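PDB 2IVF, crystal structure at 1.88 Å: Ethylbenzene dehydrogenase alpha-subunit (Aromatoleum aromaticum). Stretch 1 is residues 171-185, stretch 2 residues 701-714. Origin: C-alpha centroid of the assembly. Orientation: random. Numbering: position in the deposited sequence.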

# COMPACT_ATOMS: atom_id res chain seq x y z
N ALA A 171 -3.41 -34.35 -12.32
CA ALA A 171 -4.36 -34.95 -13.24
C ALA A 171 -4.90 -36.25 -12.70
O ALA A 171 -6.09 -36.55 -12.81
CB ALA A 171 -3.68 -35.22 -14.56
N ASP A 172 -4.02 -37.07 -12.16
CA ASP A 172 -4.48 -38.31 -11.54
C ASP A 172 -5.46 -38.04 -10.40
O ASP A 172 -6.42 -38.80 -10.24
CB ASP A 172 -3.30 -39.11 -11.02
CG ASP A 172 -2.70 -40.01 -12.08
OD1 ASP A 172 -3.36 -40.38 -13.08
OD2 ASP A 172 -1.52 -40.35 -11.88
N SER A 173 -5.21 -37.03 -9.58
CA SER A 173 -6.13 -36.76 -8.47
C SER A 173 -7.52 -36.28 -8.99
O SER A 173 -8.58 -36.64 -8.45
CB SER A 173 -5.54 -35.76 -7.49
OG SER A 173 -5.64 -34.45 -8.04
N ILE A 174 -7.50 -35.49 -10.07
CA ILE A 174 -8.74 -35.06 -10.75
C ILE A 174 -9.54 -36.27 -11.27
O ILE A 174 -10.74 -36.42 -11.04
CB ILE A 174 -8.43 -34.05 -11.89
CG1 ILE A 174 -7.90 -32.74 -11.32
CG2 ILE A 174 -9.66 -33.79 -12.74
CD1 ILE A 174 -7.38 -31.75 -12.40
N ILE A 175 -8.84 -37.14 -11.98
CA ILE A 175 -9.39 -38.37 -12.47
C ILE A 175 -9.94 -39.22 -11.34
O ILE A 175 -11.07 -39.67 -11.40
CB ILE A 175 -8.35 -39.16 -13.25
CG1 ILE A 175 -7.98 -38.39 -14.53
CG2 ILE A 175 -8.88 -40.51 -13.64
CD1 ILE A 175 -6.82 -38.95 -15.29
N ASP A 176 -9.14 -39.43 -10.30
CA ASP A 176 -9.58 -40.27 -9.16
C ASP A 176 -10.94 -39.78 -8.61
O ASP A 176 -11.87 -40.53 -8.38
CB ASP A 176 -8.54 -40.20 -8.04
CG ASP A 176 -7.26 -40.98 -8.34
OD1 ASP A 176 -7.24 -41.82 -9.24
OD2 ASP A 176 -6.26 -40.72 -7.65
N SER A 177 -11.04 -38.47 -8.41
CA SER A 177 -12.25 -37.91 -7.79
C SER A 177 -13.45 -37.92 -8.73
O SER A 177 -14.58 -38.23 -8.34
CB SER A 177 -11.96 -36.52 -7.28
OG SER A 177 -13.14 -35.93 -6.77
N PHE A 178 -13.20 -37.63 -10.01
CA PHE A 178 -14.25 -37.72 -11.02
C PHE A 178 -14.79 -39.14 -11.16
O PHE A 178 -15.98 -39.32 -11.27
CB PHE A 178 -13.75 -37.22 -12.37
CG PHE A 178 -13.61 -35.71 -12.45
CD1 PHE A 178 -13.56 -34.92 -11.29
CD2 PHE A 178 -13.48 -35.10 -13.67
CE1 PHE A 178 -13.41 -33.54 -11.35
CE2 PHE A 178 -13.35 -33.73 -13.77
CZ PHE A 178 -13.29 -32.93 -12.59
N GLU A 179 -13.90 -40.13 -11.15
CA GLU A 179 -14.34 -41.52 -11.20
C GLU A 179 -15.14 -41.90 -9.95
O GLU A 179 -16.14 -42.60 -10.05
CB GLU A 179 -13.13 -42.44 -11.35
CG GLU A 179 -12.47 -42.33 -12.70
CD GLU A 179 -13.33 -42.89 -13.80
OE1 GLU A 179 -13.78 -44.04 -13.64
OE2 GLU A 179 -13.54 -42.18 -14.82
N ALA A 180 -14.68 -41.48 -8.79
CA ALA A 180 -15.37 -41.80 -7.54
C ALA A 180 -16.76 -41.14 -7.39
O ALA A 180 -17.68 -41.76 -6.89
CB ALA A 180 -14.49 -41.43 -6.34
N GLN A 181 -16.93 -39.92 -7.87
CA GLN A 181 -18.12 -39.13 -7.51
C GLN A 181 -18.54 -38.02 -8.48
O GLN A 181 -19.34 -37.15 -8.11
CB GLN A 181 -17.88 -38.47 -6.15
CG GLN A 181 -16.78 -37.41 -6.14
CD GLN A 181 -16.67 -36.73 -4.82
OE1 GLN A 181 -17.56 -36.83 -3.98
NE2 GLN A 181 -15.56 -36.00 -4.61
N GLY A 182 -18.01 -38.03 -9.70
CA GLY A 182 -18.30 -36.96 -10.65
C GLY A 182 -17.59 -35.67 -10.34
O GLY A 182 -16.72 -35.61 -9.46
N SER A 183 -18.02 -34.61 -11.01
CA SER A 183 -17.26 -33.42 -11.07
C SER A 183 -17.36 -32.56 -9.80
O SER A 183 -16.58 -31.62 -9.65
CB SER A 183 -17.69 -32.64 -12.33
OG SER A 183 -18.97 -32.05 -12.18
N ASP A 184 -18.29 -32.87 -8.90
CA ASP A 184 -18.40 -32.12 -7.64
C ASP A 184 -17.18 -32.18 -6.71
O ASP A 184 -17.06 -31.37 -5.77
CB ASP A 184 -19.69 -32.52 -6.88
CG ASP A 184 -20.86 -31.54 -7.11
OD1 ASP A 184 -20.71 -30.60 -7.93
OD2 ASP A 184 -21.92 -31.71 -6.42
N GLY A 185 -16.25 -33.10 -6.98
CA GLY A 185 -15.05 -33.25 -6.15
C GLY A 185 -13.94 -32.22 -6.33
O GLY A 185 -13.02 -32.15 -5.50
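Stretch 2 (701-714) RAAARGLTEFNDHN

A segment that changes conformation can follow the last turns of a helix and continue past them, meeting each part with different chemistry. Residues 701-714 illustrate this against the helix that opens stretch 1 and the segment that follows it: the register advances in the same sense on both, from D172 CA, 6.7 Å from R701 CA, to S183 CA, 5.0 Å from D712 CA. Stretch 2 enters as the last turn of a helix. R701 forms a salt bridge with D172 (NH2 to OD2, 3.2 Å), and A702 packs its CB 3.9 Å from I175 CD1. R705 then reaches two carboxylates one helical turn apart, NH1 lying 3.0 Å from D172 OD1 and NH2 2.7 Å from D176 OD1, while I175 CG2 covers one face of its guanidinium. At G706, with positive phi, a Schellman motif ends the helix; the strand itself starts at E709. L707 points back toward the helix, its CD1 3.4 Å from I175 CG2. In the short strand 709-711, E709 faces away and F710 inward, its ring obliquely paired with that of F178 (centroids 4.7 Å apart, planes at 42°). A water bridges N711 N and F178 O. N711 O accepts a weak bond from S183 N (3.0 Å), just past G182, where a CB would clash with that same oxygen. Finally, H713 CB rests 3.7 Å from D184 OD1.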

# COMPACT_ATOMS: atom_id res chain seq x y z
N ARG A 701 -3.34 -39.07 -19.07
CA ARG A 701 -3.40 -39.97 -17.92
C ARG A 701 -4.68 -40.78 -17.98
O ARG A 701 -4.67 -42.01 -17.76
CB ARG A 701 -3.28 -39.20 -16.60
CG ARG A 701 -1.93 -38.43 -16.41
CD ARG A 701 -0.75 -39.38 -16.40
NE ARG A 701 -0.99 -40.32 -15.31
CZ ARG A 701 -0.78 -41.62 -15.35
NH1 ARG A 701 -0.29 -42.23 -16.43
NH2 ARG A 701 -1.09 -42.35 -14.29
N ALA A 702 -5.78 -40.14 -18.34
CA ALA A 702 -7.04 -40.87 -18.48
C ALA A 702 -6.84 -41.94 -19.52
O ALA A 702 -7.23 -43.10 -19.32
CB ALA A 702 -8.16 -39.95 -18.86
N ALA A 703 -6.21 -41.56 -20.63
CA ALA A 703 -6.04 -42.52 -21.74
C ALA A 703 -5.18 -43.72 -21.32
O ALA A 703 -5.54 -44.87 -21.57
CB ALA A 703 -5.42 -41.80 -22.98
N ALA A 704 -4.06 -43.43 -20.67
CA ALA A 704 -3.16 -44.48 -20.17
C ALA A 704 -3.86 -45.39 -19.16
O ALA A 704 -3.54 -46.57 -19.06
CB ALA A 704 -1.92 -43.84 -19.54
N ARG A 705 -4.80 -44.82 -18.40
CA ARG A 705 -5.58 -45.55 -17.40
C ARG A 705 -6.81 -46.23 -17.99
O ARG A 705 -7.54 -46.91 -17.27
CB ARG A 705 -5.96 -44.61 -16.26
CG ARG A 705 -4.77 -44.21 -15.43
CD ARG A 705 -5.06 -43.11 -14.41
NE ARG A 705 -6.01 -43.54 -13.38
CZ ARG A 705 -6.40 -42.79 -12.36
NH1 ARG A 705 -5.93 -41.58 -12.17
NH2 ARG A 705 -7.27 -43.28 -11.49
N GLY A 706 -7.02 -46.07 -19.29
CA GLY A 706 -8.13 -46.71 -19.97
C GLY A 706 -9.49 -46.18 -19.58
O GLY A 706 -10.48 -46.91 -19.65
N LEU A 707 -9.53 -44.90 -19.18
CA LEU A 707 -10.75 -44.21 -18.82
C LEU A 707 -11.13 -43.24 -19.95
O LEU A 707 -10.24 -42.69 -20.63
CB LEU A 707 -10.54 -43.43 -17.50
CG LEU A 707 -10.15 -44.28 -16.26
CD1 LEU A 707 -9.76 -43.42 -15.05
CD2 LEU A 707 -11.26 -45.29 -15.86
N THR A 708 -12.44 -43.03 -20.14
CA THR A 708 -12.95 -42.19 -21.26
C THR A 708 -13.83 -41.00 -20.84
O THR A 708 -13.68 -39.89 -21.37
CB THR A 708 -13.73 -43.02 -22.30
OG1 THR A 708 -14.82 -43.72 -21.66
CG2 THR A 708 -12.80 -44.05 -22.96
N GLU A 709 -14.75 -41.23 -19.91
CA GLU A 709 -15.76 -40.25 -19.56
C GLU A 709 -15.88 -40.09 -18.06
O GLU A 709 -15.67 -41.05 -17.33
CB GLU A 709 -17.11 -40.72 -20.08
CG GLU A 709 -17.33 -40.45 -21.53
CD GLU A 709 -18.61 -41.09 -22.02
OE1 GLU A 709 -18.91 -42.21 -21.56
OE2 GLU A 709 -19.32 -40.48 -22.87
N PHE A 710 -16.26 -38.89 -17.63
CA PHE A 710 -16.68 -38.63 -16.26
C PHE A 710 -18.05 -37.98 -16.29
O PHE A 710 -18.43 -37.39 -17.30
CB PHE A 710 -15.68 -37.72 -15.55
CG PHE A 710 -15.50 -36.38 -16.21
CD1 PHE A 710 -14.63 -36.23 -17.27
CD2 PHE A 710 -16.18 -35.26 -15.75
CE1 PHE A 710 -14.44 -35.00 -17.86
CE2 PHE A 710 -16.00 -34.01 -16.34
CZ PHE A 710 -15.13 -33.88 -17.39
N ASN A 711 -18.78 -38.08 -15.18
CA ASN A 711 -20.10 -37.45 -15.03
C ASN A 711 -20.02 -36.04 -14.49
O ASN A 711 -19.37 -35.80 -13.47
CB ASN A 711 -20.96 -38.20 -14.02
CG ASN A 711 -21.53 -39.48 -14.57
OD1 ASN A 711 -21.08 -40.00 -15.58
ND2 ASN A 711 -22.53 -40.00 -13.89
N ASP A 712 -20.71 -35.11 -15.13
CA ASP A 712 -20.79 -33.75 -14.58
C ASP A 712 -21.81 -33.74 -13.44
O ASP A 712 -22.34 -34.80 -13.09
CB ASP A 712 -21.09 -32.71 -15.67
CG ASP A 712 -22.48 -32.84 -16.24
OD1 ASP A 712 -23.28 -33.60 -15.67
OD2 ASP A 712 -22.74 -32.19 -17.26
N HIS A 713 -22.09 -32.59 -12.83
CA HIS A 713 -22.97 -32.61 -11.66
C HIS A 713 -24.43 -32.99 -11.98
O HIS A 713 -25.14 -33.42 -11.09
CB HIS A 713 -22.90 -31.34 -10.82
CG HIS A 713 -23.66 -30.18 -11.38
ND1 HIS A 713 -23.25 -29.49 -12.51
CD2 HIS A 713 -24.74 -29.52 -10.91
CE1 HIS A 713 -24.07 -28.48 -12.73
NE2 HIS A 713 -24.98 -28.47 -11.77
N ASN A 714 -24.85 -32.86 -13.23
CA ASN A 714 -26.19 -33.30 -13.63
C ASN A 714 -26.21 -34.70 -14.15
O ASN A 714 -27.26 -35.20 -14.54
CB ASN A 714 -26.77 -32.34 -14.66
CG ASN A 714 -27.05 -30.99 -14.07
OD1 ASN A 714 -26.63 -29.97 -14.60
ND2 ASN A 714 -27.74 -30.98 -12.92
O HOH W 1 -17.69 -39.82 -13.13